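Side-chain contacts in arginine 3rd transport system periplasmic binding protein (Legionella pneumophila subsp. pneumophila str. Philadelphia 1, PDB 3KZG), which probably binds arginine in the periplasm and delivers it to a membrane transport system, as a member of bacterial solute-binding protein family 3: residues P120-V125 / N132-Y137; D32-I37 / A43-E48; L145-N150 / K178-I183; D54-L59 / A69-T74. One frame throughout, in Å; residues are numbered along the deposited sequence.

In the fold
Proteins of this family fold as two alpha/beta lobes, and the four contacts follow one another along the chain, none nesting in or crossing another. Interaction 2 comes first, closing the short turn between helix 29-40 and strand 44-50. Interaction 4 follows, joining helix 55-60 to the loop after strand 66-67. Interaction 1 closes the connection from helix 121-127 to strand 133-137, at one edge of the five-stranded sheet. Interaction 3 spans the longest loop, bringing helix 140-148 to strand 180-188 at the other edge. Interactions 1 and 3 meet where Tyr137 packs on Gly146, while Tyr121 and Pro120 of interaction 1 reach Ile72 and Thr74 of interaction 4.

Interaction 1. Residues P120-V125 / N132-Y137; sequences PYARQV and NQVIFY
Ala122 and Val125 on the helix, with Val134 and Phe136 on the strand, pack together the second half of a beta-alpha-beta unit: strand 112-116, helix 121-127 and strand 133-137. The helix runs nearly antiparallel to the strand that follows it, at 171°, with the short segment axes 8.9 Å apart. Asn132 and Val134, alternate residues on the strand side, point to the helix, and the ring of Phe136 bends toward it; the contact is apolar, without a hydrogen bond across it. The CG1 branch of Val125 touches two strand side chains, 3.9 Å from Val134 CG2 and equally near CB of Asn132. The other branch of Val134, CG1, packs against Ala122 CB and also lies 4.0 Å above one face of the Phe136 ring, displaced toward its rim. Further in, Val125 rests on Ile113 and Val134 on Val115, both of strand 112-116, which pairs in parallel with strand 133-137. At the more exposed end, Phe136 has CG beside its backbone N (chi1 -65°), a torsion that swings the ring to the helix. The methyl group of Ala122 meets the ring closely there, with CB 3.3 Å from Phe136 CE1 and almost as near to CZ.

Interaction 2. Residues D32-I37 / A43-E48; sequences DLMQEI and ATCTFE
The ring of Phe47 meets Met34, a selenomethionine in this crystal, edge on: Met34 CB lies near the ring plane, 3.9 Å from Phe47 CE1, and CG is just as close to that carbon. Next along the helix, Gln35 brings its backbone N to the same edge, 4.3 Å from Phe47 CZ. Cys45 has a neighbour from each segment. Its SG sits 3.4 Å above one face of the Phe47 ring, toward the rim, while Gln35 OE1 comes to 3.2 Å from Cys45 CB. That approach of a carboxamide oxygen to a CH2 group is close packing, and no hydrogen bond joins the two segments. Gln35 reaches the strand because its chain, anti to the backbone N at first (chi1 -175°), bends at chi2 (67°) and carries the amide to Cys45.

Helix 29-40 lies in the connection between the neighbouring parallel strands 4-13 and 44-50, which also includes the short strand 17-18, and the contact packs the middle of the helix on the first half of the strand that follows it. The two directions are 150° apart, and the segment axes approach to 8.3 Å. Behind the first shell, Met34 and Cys45 both touch Ile7 of strand 4-13, and Phe47 leans on Ile31 of the preceding helical turn. The bent end of Met34 leaves the strand for Ile68 and Ile195, while Thr46, pointing away from the helix, binds Leu5 O through its OG1.

Interaction 3. Residues L145-N150 / K178-I183; sequences LGLSNN and KKYKLI
Lys179 reaches toward Ser148 with a fully extended chain, its CG anti to the backbone N (chi1 171°), which carries NZ to 2.8 Å from Ser148 OG. The lysine's salt bridge is with Glu169. On its way the chain crosses the next residue: Lys179 CG stands 4.1 Å above the centre of one face of the Tyr180 ring. Tyr180 itself, where the strand begins, reaches the helix in two ways. Its CE1 packs 3.9 Å from Leu147 CD2, a terminal methyl of the leucine. Its OH receives a weak bond, 3.4 Å long, from a water that also bonds Ser148 OG at 2.7 Å. The stronger partners lie elsewhere: Tyr180 OH is hydrogen-bonded to Glu169 OE1, and Ser148 OG to Leu144 O, one turn back in its own helix. One carboxylate oxygen thus holds both the lysine and the tyrosine.

Strand 180-188 is an outermost strand of the five-stranded mixed sheet, and helix 140-148 connects two others, 133-137 and 154-158. The helix ends in a Schellman motif at Asn150, just beyond the contact. Further along the strand, the backbone of Lys181 pairs with Thr96 of strand 91-97.

Interaction 4. Residues D54-L59 / A69-T74; sequences DLFPAL and ASMIIT
Leu55 and Ala69 make the plainest apolar contact between helix 55-60 and the loop 69-74, with Leu55 CD1 3.6 Å from Ala69 CB. The same leucine branch also brushes the end of Met71, lying 4.3 Å from its CE. A second kind of interaction is Met-aromatic: Met71, here a selenomethionine, places SE 4.7 Å from the centroid of the Phe56 ring, 67° off the ring normal. The selenium approaches two ring atoms alike, with Phe56 CE1 and CZ each 3.7 Å from Met71 SE, and the methyl CE follows alongside. Met71 gets there by folding: CG starts anti to the backbone N (chi1 -166°), and the bends at chi2 and chi3 lay SE and CE beside the ring. Polar links run outward instead, Phe56 making a cation-pi contact with Arg77 and Ser70 N giving a hydrogen bond to Asp30 OD2. A weak bond also links Ser70 OG with Asp158, at the end of strand 154-158. All four touching residues are buried. Met196 of strand 196-197 packs on both Phe56 and Met71, Phe83 of strand 82-83 adds to the methionine's surroundings, and Leu55 lies against Tyr50 of strand 44-50.

Interaction 1. Residues P120-V125 / N132-Y137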
loop_
_atom_site.group_PDB
_atom_site.type_symbol
_atom_site.label_atom_id
_atom_site.label_comp_id
_atom_site.label_asym_id
_atom_site.label_seq_id
_atom_site.Cartn_x
_atom_site.Cartn_y
_atom_site.Cartn_z
ATOM N N PRO A 120 -35.540 6.576 5.992
ATOM C CA PRO A 120 -36.064 7.289 4.827
ATOM C C PRO A 120 -36.483 6.305 3.736
ATOM O O PRO A 120 -36.777 6.702 2.608
ATOM C CB PRO A 120 -34.884 8.150 4.406
ATOM C CG PRO A 120 -33.727 7.234 4.666
ATOM C CD PRO A 120 -34.067 6.635 6.025
ATOM N N TYR A 121 -36.530 5.021 4.086
ATOM C CA TYR A 121 -36.878 3.986 3.118
ATOM C C TYR A 121 -38.316 4.000 2.598
ATOM O O TYR A 121 -38.562 3.672 1.432
ATOM C CB TYR A 121 -36.506 2.611 3.678
ATOM C CG TYR A 121 -35.011 2.468 3.915
ATOM C CD1 TYR A 121 -34.090 3.051 3.034
ATOM C CD2 TYR A 121 -34.514 1.737 4.994
ATOM C CE1 TYR A 121 -32.719 2.909 3.223
ATOM C CE2 TYR A 121 -33.138 1.589 5.191
ATOM C CZ TYR A 121 -32.250 2.179 4.298
ATOM O OH TYR A 121 -30.896 2.047 4.478
ATOM N N ALA A 122 -39.265 4.383 3.443
ATOM C CA ALA A 122 -40.650 4.454 3.001
ATOM C C ALA A 122 -40.702 5.484 1.878
ATOM O O ALA A 122 -41.331 5.272 0.836
ATOM C CB ALA A 122 -41.551 4.896 4.149
ATOM N N ARG A 123 -40.032 6.608 2.104
ATOM C CA ARG A 123 -39.993 7.681 1.122
ATOM C C ARG A 123 -39.320 7.227 -0.170
ATOM O O ARG A 123 -39.751 7.592 -1.263
ATOM C CB ARG A 123 -39.258 8.891 1.706
ATOM C CG ARG A 123 -39.227 10.101 0.788
ATOM C CD ARG A 123 -38.591 11.296 1.483
ATOM N NE ARG A 123 -39.361 11.726 2.647
ATOM C CZ ARG A 123 -40.596 12.220 2.593
ATOM N NH1 ARG A 123 -41.217 12.351 1.426
ATOM N NH2 ARG A 123 -41.213 12.587 3.708
ATOM N N GLN A 124 -38.271 6.418 -0.049
ATOM C CA GLN A 124 -37.561 5.927 -1.226
ATOM C C GLN A 124 -38.467 5.032 -2.065
ATOM O O GLN A 124 -38.513 5.143 -3.289
ATOM C CB GLN A 124 -36.322 5.134 -0.818
ATOM C CG GLN A 124 -35.410 4.821 -1.991
ATOM C CD GLN A 124 -34.403 3.738 -1.680
ATOM O OE1 GLN A 124 -33.747 3.761 -0.641
ATOM N NE2 GLN A 124 -34.270 2.780 -2.590
ATOM N N VAL A 125 -39.191 4.146 -1.389
ATOM C CA VAL A 125 -40.099 3.225 -2.054
ATOM C C VAL A 125 -41.202 3.954 -2.818
ATOM O O VAL A 125 -41.432 3.692 -4.000
ATOM C CB VAL A 125 -40.758 2.259 -1.027
ATOM C CG1 VAL A 125 -41.789 1.379 -1.709
ATOM C CG2 VAL A 125 -39.690 1.395 -0.368
ATOM N N ASN A 132 -46.668 0.913 -5.197
ATOM C CA ASN A 132 -46.302 0.099 -4.051
ATOM C C ASN A 132 -46.977 0.605 -2.796
ATOM O O ASN A 132 -47.322 1.785 -2.689
ATOM C CB ASN A 132 -44.794 0.127 -3.814
ATOM C CG ASN A 132 -44.015 -0.578 -4.899
ATOM O OD1 ASN A 132 -44.186 -1.773 -5.131
ATOM N ND2 ASN A 132 -43.147 0.162 -5.565
ATOM N N GLN A 133 -47.153 -0.304 -1.845
ATOM C CA GLN A 133 -47.749 0.019 -0.566
ATOM C C GLN A 133 -46.672 -0.264 0.468
ATOM O O GLN A 133 -46.003 -1.295 0.413
ATOM C CB GLN A 133 -48.973 -0.858 -0.319
ATOM C CG GLN A 133 -49.709 -0.531 0.964
ATOM C CD GLN A 133 -50.975 -1.349 1.120
ATOM O OE1 GLN A 133 -51.862 -1.314 0.263
ATOM N NE2 GLN A 133 -51.066 -2.088 2.215
ATOM N N VAL A 134 -46.491 0.664 1.400
ATOM C CA VAL A 134 -45.481 0.516 2.432
ATOM C C VAL A 134 -46.064 0.088 3.775
ATOM O O VAL A 134 -47.077 0.620 4.231
ATOM C CB VAL A 134 -44.706 1.841 2.641
ATOM C CG1 VAL A 134 -43.616 1.644 3.686
ATOM C CG2 VAL A 134 -44.109 2.313 1.327
ATOM N N ILE A 135 -45.418 -0.887 4.400
ATOM C CA ILE A 135 -45.838 -1.371 5.708
ATOM C C ILE A 135 -44.694 -1.007 6.644
ATOM O O ILE A 135 -43.567 -1.478 6.470
ATOM C CB ILE A 135 -46.050 -2.907 5.708
ATOM C CG1 ILE A 135 -47.237 -3.267 4.815
ATOM C CG2 ILE A 135 -46.271 -3.409 7.123
ATOM C CD1 ILE A 135 -48.566 -2.720 5.301
ATOM N N PHE A 136 -44.982 -0.143 7.612
ATOM C CA PHE A 136 -43.985 0.305 8.579
ATOM C C PHE A 136 -43.842 -0.679 9.728
ATOM O O PHE A 136 -44.830 -1.067 10.350
ATOM C CB PHE A 136 -44.371 1.680 9.141
ATOM C CG PHE A 136 -44.368 2.778 8.119
ATOM C CD1 PHE A 136 -43.250 3.593 7.959
ATOM C CD2 PHE A 136 -45.472 2.985 7.300
ATOM C CE1 PHE A 136 -43.229 4.599 6.998
ATOM C CE2 PHE A 136 -45.461 3.993 6.330
ATOM C CZ PHE A 136 -44.334 4.800 6.181
ATOM N N TYR A 137 -42.607 -1.070 10.008
ATOM C CA TYR A 137 -42.310 -1.994 11.092
ATOM C C TYR A 137 -41.387 -1.281 12.070
ATOM O O TYR A 137 -40.419 -0.642 11.655
ATOM C CB TYR A 137 -41.618 -3.245 10.547
ATOM C CG TYR A 137 -42.525 -4.169 9.762
ATOM C CD1 TYR A 137 -43.458 -4.983 10.411
ATOM C CD2 TYR A 137 -42.446 -4.240 8.370
ATOM C CE1 TYR A 137 -44.285 -5.845 9.696
ATOM C CE2 TYR A 137 -43.268 -5.098 7.646
ATOM C CZ TYR A 137 -44.184 -5.897 8.313
ATOM O OH TYR A 137 -44.994 -6.743 7.590
#

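Interaction 2. Residues D32-I37 / A43-E48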
loop_
_atom_site.group_PDB
_atom_site.type_symbol
_atom_site.label_atom_id
_atom_site.label_comp_id
_atom_site.label_asym_id
_atom_site.label_seq_id
_atom_site.Cartn_x
_atom_site.Cartn_y
_atom_site.Cartn_z
ATOM N N ASP A 32 -18.068 -1.181 17.561
ATOM C CA ASP A 32 -16.613 -1.130 17.491
ATOM C C ASP A 32 -16.098 0.241 17.041
ATOM O O ASP A 32 -15.087 0.729 17.550
ATOM C CB ASP A 32 -16.067 -2.208 16.539
ATOM C CG ASP A 32 -16.339 -3.636 17.022
ATOM O OD1 ASP A 32 -16.550 -3.844 18.237
ATOM O OD2 ASP A 32 -16.323 -4.558 16.175
ATOM N N LEU A 33 -16.785 0.862 16.091
ATOM C CA LEU A 33 -16.356 2.172 15.609
ATOM C C LEU A 33 -16.443 3.211 16.720
ATOM O O LEU A 33 -15.453 3.863 17.057
ATOM C CB LEU A 33 -17.210 2.623 14.423
ATOM C CG LEU A 33 -16.815 3.996 13.880
ATOM C CD1 LEU A 33 -15.351 3.970 13.446
ATOM C CD2 LEU A 33 -17.710 4.377 12.728
HETATM N N MSE A 34 -17.639 3.359 17.280
HETATM C CA MSE A 34 -17.898 4.308 18.361
HETATM C C MSE A 34 -16.934 4.070 19.522
HETATM O O MSE A 34 -16.377 5.012 20.088
HETATM C CB MSE A 34 -19.347 4.153 18.839
HETATM C CG MSE A 34 -19.874 5.299 19.711
HETATM SE SE MSE A 34 -19.676 7.027 18.867
HETATM C CE MSE A 34 -21.295 7.069 17.807
ATOM N N GLN A 35 -16.737 2.801 19.867
ATOM C CA GLN A 35 -15.832 2.428 20.951
ATOM C C GLN A 35 -14.445 3.020 20.711
ATOM O O GLN A 35 -13.855 3.633 21.601
ATOM C CB GLN A 35 -15.731 0.903 21.038
ATOM C CG GLN A 35 -14.906 0.377 22.200
ATOM C CD GLN A 35 -15.549 0.650 23.549
ATOM O OE1 GLN A 35 -15.517 1.776 24.051
ATOM N NE2 GLN A 35 -16.147 -0.380 24.140
ATOM N N GLU A 36 -13.931 2.839 19.500
ATOM C CA GLU A 36 -12.612 3.348 19.136
ATOM C C GLU A 36 -12.549 4.883 19.152
ATOM O O GLU A 36 -11.561 5.462 19.605
ATOM C CB GLU A 36 -12.225 2.811 17.755
ATOM C CG GLU A 36 -10.891 3.282 17.224
ATOM C CD GLU A 36 -9.740 2.970 18.151
ATOM O OE1 GLU A 36 -9.844 1.993 18.922
ATOM O OE2 GLU A 36 -8.723 3.694 18.095
ATOM N N ILE A 37 -13.601 5.535 18.662
ATOM C CA ILE A 37 -13.649 6.994 18.646
ATOM C C ILE A 37 -13.581 7.558 20.071
ATOM O O ILE A 37 -12.927 8.576 20.316
ATOM C CB ILE A 37 -14.940 7.504 17.956
ATOM C CG1 ILE A 37 -14.890 7.181 16.458
ATOM C CG2 ILE A 37 -15.103 9.003 18.173
ATOM C CD1 ILE A 37 -16.137 7.561 15.702
ATOM N N ALA A 43 -12.339 9.337 26.389
ATOM C CA ALA A 43 -13.561 9.219 27.167
ATOM C C ALA A 43 -14.081 7.785 27.178
ATOM O O ALA A 43 -14.037 7.088 26.163
ATOM C CB ALA A 43 -14.626 10.148 26.603
ATOM N N THR A 44 -14.569 7.344 28.334
ATOM C CA THR A 44 -15.120 6.003 28.451
ATOM C C THR A 44 -16.423 5.974 27.661
ATOM O O THR A 44 -17.100 6.995 27.528
ATOM C CB THR A 44 -15.380 5.627 29.924
ATOM O OG1 THR A 44 -16.171 6.644 30.551
ATOM C CG2 THR A 44 -14.062 5.479 30.671
ATOM N N CYS A 45 -16.768 4.803 27.140
ATOM C CA CYS A 45 -17.965 4.641 26.325
ATOM C C CYS A 45 -19.020 3.711 26.919
ATOM O O CYS A 45 -18.723 2.580 27.294
ATOM C CB CYS A 45 -17.555 4.122 24.941
ATOM S SG CYS A 45 -18.911 3.778 23.804
ATOM N N THR A 46 -20.254 4.194 26.997
ATOM C CA THR A 46 -21.358 3.390 27.507
ATOM C C THR A 46 -22.509 3.502 26.510
ATOM O O THR A 46 -22.901 4.603 26.124
ATOM C CB THR A 46 -21.809 3.867 28.906
ATOM O OG1 THR A 46 -22.169 5.251 28.851
ATOM C CG2 THR A 46 -20.685 3.682 29.915
ATOM N N PHE A 47 -23.035 2.354 26.089
ATOM C CA PHE A 47 -24.118 2.297 25.110
ATOM C C PHE A 47 -25.506 2.145 25.704
ATOM O O PHE A 47 -25.684 1.541 26.754
ATOM C CB PHE A 47 -23.884 1.129 24.148
ATOM C CG PHE A 47 -22.678 1.290 23.267
ATOM C CD1 PHE A 47 -22.727 2.098 22.139
ATOM C CD2 PHE A 47 -21.494 0.631 23.566
ATOM C CE1 PHE A 47 -21.613 2.244 21.322
ATOM C CE2 PHE A 47 -20.375 0.773 22.755
ATOM C CZ PHE A 47 -20.436 1.579 21.633
ATOM N N GLU A 48 -26.498 2.678 25.006
ATOM C CA GLU A 48 -27.871 2.572 25.454
ATOM C C GLU A 48 -28.723 2.228 24.240
ATOM O O GLU A 48 -28.889 3.046 23.333
ATOM C CB GLU A 48 -28.324 3.886 26.091
ATOM C CG GLU A 48 -29.635 3.778 26.840
ATOM C CD GLU A 48 -29.597 4.506 28.163
ATOM O OE1 GLU A 48 -29.489 5.754 28.158
ATOM O OE2 GLU A 48 -29.668 3.826 29.210
#

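Interaction 3. Residues L145-N150 / K178-I183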
loop_
_atom_site.group_PDB
_atom_site.type_symbol
_atom_site.label_atom_id
_atom_site.label_comp_id
_atom_site.label_asym_id
_atom_site.label_seq_id
_atom_site.Cartn_x
_atom_site.Cartn_y
_atom_site.Cartn_z
ATOM N N LEU A 145 -40.199 -11.107 10.048
ATOM C CA LEU A 145 -41.243 -12.078 10.369
ATOM C C LEU A 145 -42.376 -11.870 9.385
ATOM O O LEU A 145 -42.949 -12.828 8.870
ATOM C CB LEU A 145 -41.774 -11.872 11.792
ATOM C CG LEU A 145 -43.027 -12.679 12.167
ATOM C CD1 LEU A 145 -42.749 -14.164 12.032
ATOM C CD2 LEU A 145 -43.453 -12.347 13.594
ATOM N N GLY A 146 -42.695 -10.601 9.140
ATOM C CA GLY A 146 -43.757 -10.270 8.209
ATOM C C GLY A 146 -43.432 -10.825 6.841
ATOM O O GLY A 146 -44.293 -11.385 6.163
ATOM N N LEU A 147 -42.174 -10.672 6.437
ATOM C CA LEU A 147 -41.717 -11.164 5.145
ATOM C C LEU A 147 -41.903 -12.682 5.081
ATOM O O LEU A 147 -42.464 -13.204 4.117
ATOM C CB LEU A 147 -40.244 -10.807 4.939
ATOM C CG LEU A 147 -39.602 -11.237 3.615
ATOM C CD1 LEU A 147 -40.341 -10.580 2.460
ATOM C CD2 LEU A 147 -38.117 -10.846 3.599
ATOM N N SER A 148 -41.428 -13.377 6.111
ATOM C CA SER A 148 -41.538 -14.832 6.191
ATOM C C SER A 148 -42.991 -15.281 6.123
ATOM O O SER A 148 -43.308 -16.256 5.445
ATOM C CB SER A 148 -40.927 -15.350 7.496
ATOM O OG SER A 148 -39.534 -15.144 7.540
ATOM N N ASN A 149 -43.857 -14.572 6.845
ATOM C CA ASN A 149 -45.291 -14.868 6.894
ATOM C C ASN A 149 -46.012 -14.348 5.663
ATOM O O ASN A 149 -47.237 -14.430 5.569
ATOM C CB ASN A 149 -45.931 -14.242 8.139
ATOM C CG ASN A 149 -45.616 -15.002 9.407
ATOM O OD1 ASN A 149 -45.817 -14.496 10.511
ATOM N ND2 ASN A 149 -45.133 -16.231 9.260
ATOM N N ASN A 150 -45.247 -13.795 4.731
ATOM C CA ASN A 150 -45.810 -13.268 3.498
ATOM C C ASN A 150 -46.782 -12.116 3.758
ATOM O O ASN A 150 -47.759 -11.942 3.026
ATOM C CB ASN A 150 -46.515 -14.397 2.734
ATOM C CG ASN A 150 -46.703 -14.079 1.267
ATOM O OD1 ASN A 150 -45.760 -13.676 0.580
ATOM N ND2 ASN A 150 -47.922 -14.271 0.772
ATOM N N LYS A 178 -30.292 -21.049 0.692
ATOM C CA LYS A 178 -30.621 -19.760 1.281
ATOM C C LYS A 178 -32.116 -19.555 1.491
ATOM O O LYS A 178 -32.942 -20.184 0.832
ATOM C CB LYS A 178 -30.077 -18.631 0.400
ATOM C CG LYS A 178 -28.567 -18.616 0.274
ATOM C CD LYS A 178 -28.090 -17.432 -0.551
ATOM C CE LYS A 178 -26.574 -17.415 -0.647
ATOM N NZ LYS A 178 -26.067 -16.268 -1.449
ATOM N N LYS A 179 -32.452 -18.665 2.422
ATOM C CA LYS A 179 -33.841 -18.336 2.715
ATOM C C LYS A 179 -34.190 -17.026 2.019
ATOM O O LYS A 179 -35.351 -16.777 1.682
ATOM C CB LYS A 179 -34.058 -18.176 4.222
ATOM C CG LYS A 179 -35.440 -17.625 4.589
ATOM C CD LYS A 179 -35.589 -17.400 6.085
ATOM C CE LYS A 179 -36.967 -16.828 6.428
ATOM N NZ LYS A 179 -37.164 -16.673 7.903
ATOM N N TYR A 180 -33.172 -16.199 1.797
ATOM C CA TYR A 180 -33.358 -14.901 1.155
ATOM C C TYR A 180 -32.619 -14.762 -0.173
ATOM O O TYR A 180 -31.723 -15.545 -0.493
ATOM C CB TYR A 180 -32.873 -13.784 2.090
ATOM C CG TYR A 180 -33.536 -13.767 3.444
ATOM C CD1 TYR A 180 -34.876 -13.394 3.585
ATOM C CD2 TYR A 180 -32.828 -14.130 4.588
ATOM C CE1 TYR A 180 -35.493 -13.385 4.838
ATOM C CE2 TYR A 180 -33.432 -14.127 5.841
ATOM C CZ TYR A 180 -34.764 -13.752 5.960
ATOM O OH TYR A 180 -35.356 -13.736 7.207
ATOM N N LYS A 181 -33.015 -13.748 -0.936
ATOM C CA LYS A 181 -32.385 -13.416 -2.209
ATOM C C LYS A 181 -32.545 -11.907 -2.408
ATOM O O LYS A 181 -33.573 -11.325 -2.042
ATOM C CB LYS A 181 -33.021 -14.180 -3.385
ATOM C CG LYS A 181 -34.471 -13.839 -3.684
ATOM C CD LYS A 181 -34.915 -14.491 -4.989
ATOM C CE LYS A 181 -36.396 -14.291 -5.246
ATOM N NZ LYS A 181 -36.837 -14.967 -6.500
ATOM N N LEU A 182 -31.518 -11.277 -2.969
ATOM C CA LEU A 182 -31.537 -9.840 -3.206
ATOM C C LEU A 182 -32.192 -9.528 -4.544
ATOM O O LEU A 182 -32.024 -10.263 -5.520
ATOM C CB LEU A 182 -30.111 -9.284 -3.193
ATOM C CG LEU A 182 -29.191 -9.690 -2.041
ATOM C CD1 LEU A 182 -27.877 -8.929 -2.160
ATOM C CD2 LEU A 182 -29.856 -9.404 -0.701
ATOM N N ILE A 183 -32.932 -8.428 -4.587
ATOM C CA ILE A 183 -33.621 -8.011 -5.800
ATOM C C ILE A 183 -33.019 -6.701 -6.306
ATOM O O ILE A 183 -33.093 -5.675 -5.627
ATOM C CB ILE A 183 -35.127 -7.810 -5.525
ATOM C CG1 ILE A 183 -35.707 -9.072 -4.872
ATOM C CG2 ILE A 183 -35.861 -7.498 -6.825
ATOM C CD1 ILE A 183 -35.556 -10.333 -5.711
HETATM O O HOH W 1 -37.884 -14.109 9.404
#

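Interaction 4. Residues D54-L59 / A69-T74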
loop_
_atom_site.group_PDB
_atom_site.type_symbol
_atom_site.label_atom_id
_atom_site.label_comp_id
_atom_site.label_asym_id
_atom_site.label_seq_id
_atom_site.Cartn_x
_atom_site.Cartn_y
_atom_site.Cartn_z
ATOM N N ASP A 54 -37.146 5.253 18.441
ATOM C CA ASP A 54 -37.088 6.010 19.686
ATOM C C ASP A 54 -35.776 6.773 19.864
ATOM O O ASP A 54 -35.664 7.619 20.754
ATOM C CB ASP A 54 -37.299 5.096 20.900
ATOM C CG ASP A 54 -38.732 4.590 21.021
ATOM O OD1 ASP A 54 -39.660 5.268 20.529
ATOM O OD2 ASP A 54 -38.928 3.517 21.628
ATOM N N LEU A 55 -34.791 6.479 19.020
ATOM C CA LEU A 55 -33.487 7.129 19.109
ATOM C C LEU A 55 -33.562 8.642 18.950
ATOM O O LEU A 55 -32.852 9.382 19.632
ATOM C CB LEU A 55 -32.531 6.549 18.057
ATOM C CG LEU A 55 -31.978 5.147 18.330
ATOM C CD1 LEU A 55 -31.189 4.659 17.123
ATOM C CD2 LEU A 55 -31.097 5.179 19.585
ATOM N N PHE A 56 -34.424 9.092 18.045
ATOM C CA PHE A 56 -34.592 10.512 17.781
ATOM C C PHE A 56 -35.040 11.294 19.024
ATOM O O PHE A 56 -34.406 12.283 19.402
ATOM C CB PHE A 56 -35.572 10.692 16.624
ATOM C CG PHE A 56 -35.158 9.961 15.370
ATOM C CD1 PHE A 56 -34.085 10.411 14.610
ATOM C CD2 PHE A 56 -35.806 8.789 14.981
ATOM C CE1 PHE A 56 -33.657 9.710 13.485
ATOM C CE2 PHE A 56 -35.385 8.079 13.855
ATOM C CZ PHE A 56 -34.308 8.540 13.108
ATOM N N PRO A 57 -36.134 10.865 19.679
ATOM C CA PRO A 57 -36.554 11.609 20.868
ATOM C C PRO A 57 -35.549 11.465 22.013
ATOM O O PRO A 57 -35.327 12.408 22.772
ATOM C CB PRO A 57 -37.919 11.002 21.187
ATOM C CG PRO A 57 -37.770 9.587 20.708
ATOM C CD PRO A 57 -37.084 9.781 19.377
ATOM N N ALA A 58 -34.933 10.290 22.118
ATOM C CA ALA A 58 -33.945 10.025 23.158
ATOM C C ALA A 58 -32.779 11.011 23.074
ATOM O O ALA A 58 -32.273 11.481 24.095
ATOM C CB ALA A 58 -33.424 8.597 23.034
ATOM N N LEU A 59 -32.345 11.315 21.856
ATOM C CA LEU A 59 -31.243 12.255 21.664
ATOM C C LEU A 59 -31.709 13.674 21.982
ATOM O O LEU A 59 -31.014 14.429 22.661
ATOM C CB LEU A 59 -30.727 12.200 20.223
ATOM C CG LEU A 59 -29.615 13.194 19.882
ATOM C CD1 LEU A 59 -28.418 12.967 20.787
ATOM C CD2 LEU A 59 -29.217 13.034 18.420
ATOM N N ALA A 69 -26.397 4.455 14.737
ATOM C CA ALA A 69 -27.206 3.300 14.393
ATOM C C ALA A 69 -27.508 3.412 12.913
ATOM O O ALA A 69 -28.625 3.764 12.527
ATOM C CB ALA A 69 -28.492 3.316 15.197
ATOM N N SER A 70 -26.502 3.120 12.092
ATOM C CA SER A 70 -26.630 3.213 10.642
ATOM C C SER A 70 -27.557 4.378 10.303
ATOM O O SER A 70 -28.493 4.238 9.526
ATOM C CB SER A 70 -27.168 1.892 10.056
ATOM O OG SER A 70 -28.474 1.584 10.511
HETATM N N MSE A 71 -27.282 5.537 10.896
HETATM C CA MSE A 71 -28.095 6.725 10.668
HETATM C C MSE A 71 -27.730 7.469 9.396
HETATM O O MSE A 71 -26.660 8.068 9.304
HETATM C CB MSE A 71 -27.965 7.683 11.845
HETATM C CG MSE A 71 -29.037 8.759 11.833
HETATM SE SE MSE A 71 -30.789 7.932 11.971
HETATM C CE MSE A 71 -30.604 7.291 13.790
ATOM N N ILE A 72 -28.635 7.458 8.428
ATOM C CA ILE A 72 -28.390 8.120 7.157
ATOM C C ILE A 72 -28.601 9.628 7.185
ATOM O O ILE A 72 -29.666 10.117 7.574
ATOM C CB ILE A 72 -29.279 7.535 6.045
ATOM C CG1 ILE A 72 -29.061 6.022 5.949
ATOM C CG2 ILE A 72 -28.947 8.210 4.708
ATOM C CD1 ILE A 72 -29.990 5.331 4.986
ATOM N N ILE A 73 -27.578 10.359 6.755
ATOM C CA ILE A 73 -27.654 11.811 6.695
ATOM C C ILE A 73 -28.655 12.196 5.616
ATOM O O ILE A 73 -28.466 11.873 4.441
ATOM C CB ILE A 73 -26.301 12.445 6.301
ATOM C CG1 ILE A 73 -25.227 12.087 7.318
ATOM C CG2 ILE A 73 -26.448 13.966 6.203
ATOM C CD1 ILE A 73 -23.888 12.699 6.989
ATOM N N THR A 74 -29.718 12.886 6.017
ATOM C CA THR A 74 -30.736 13.340 5.073
ATOM C C THR A 74 -31.086 14.776 5.420
ATOM O O THR A 74 -30.906 15.203 6.560
ATOM C CB THR A 74 -32.039 12.508 5.162
ATOM O OG1 THR A 74 -32.676 12.756 6.421
ATOM C CG2 THR A 74 -31.743 11.022 5.031
#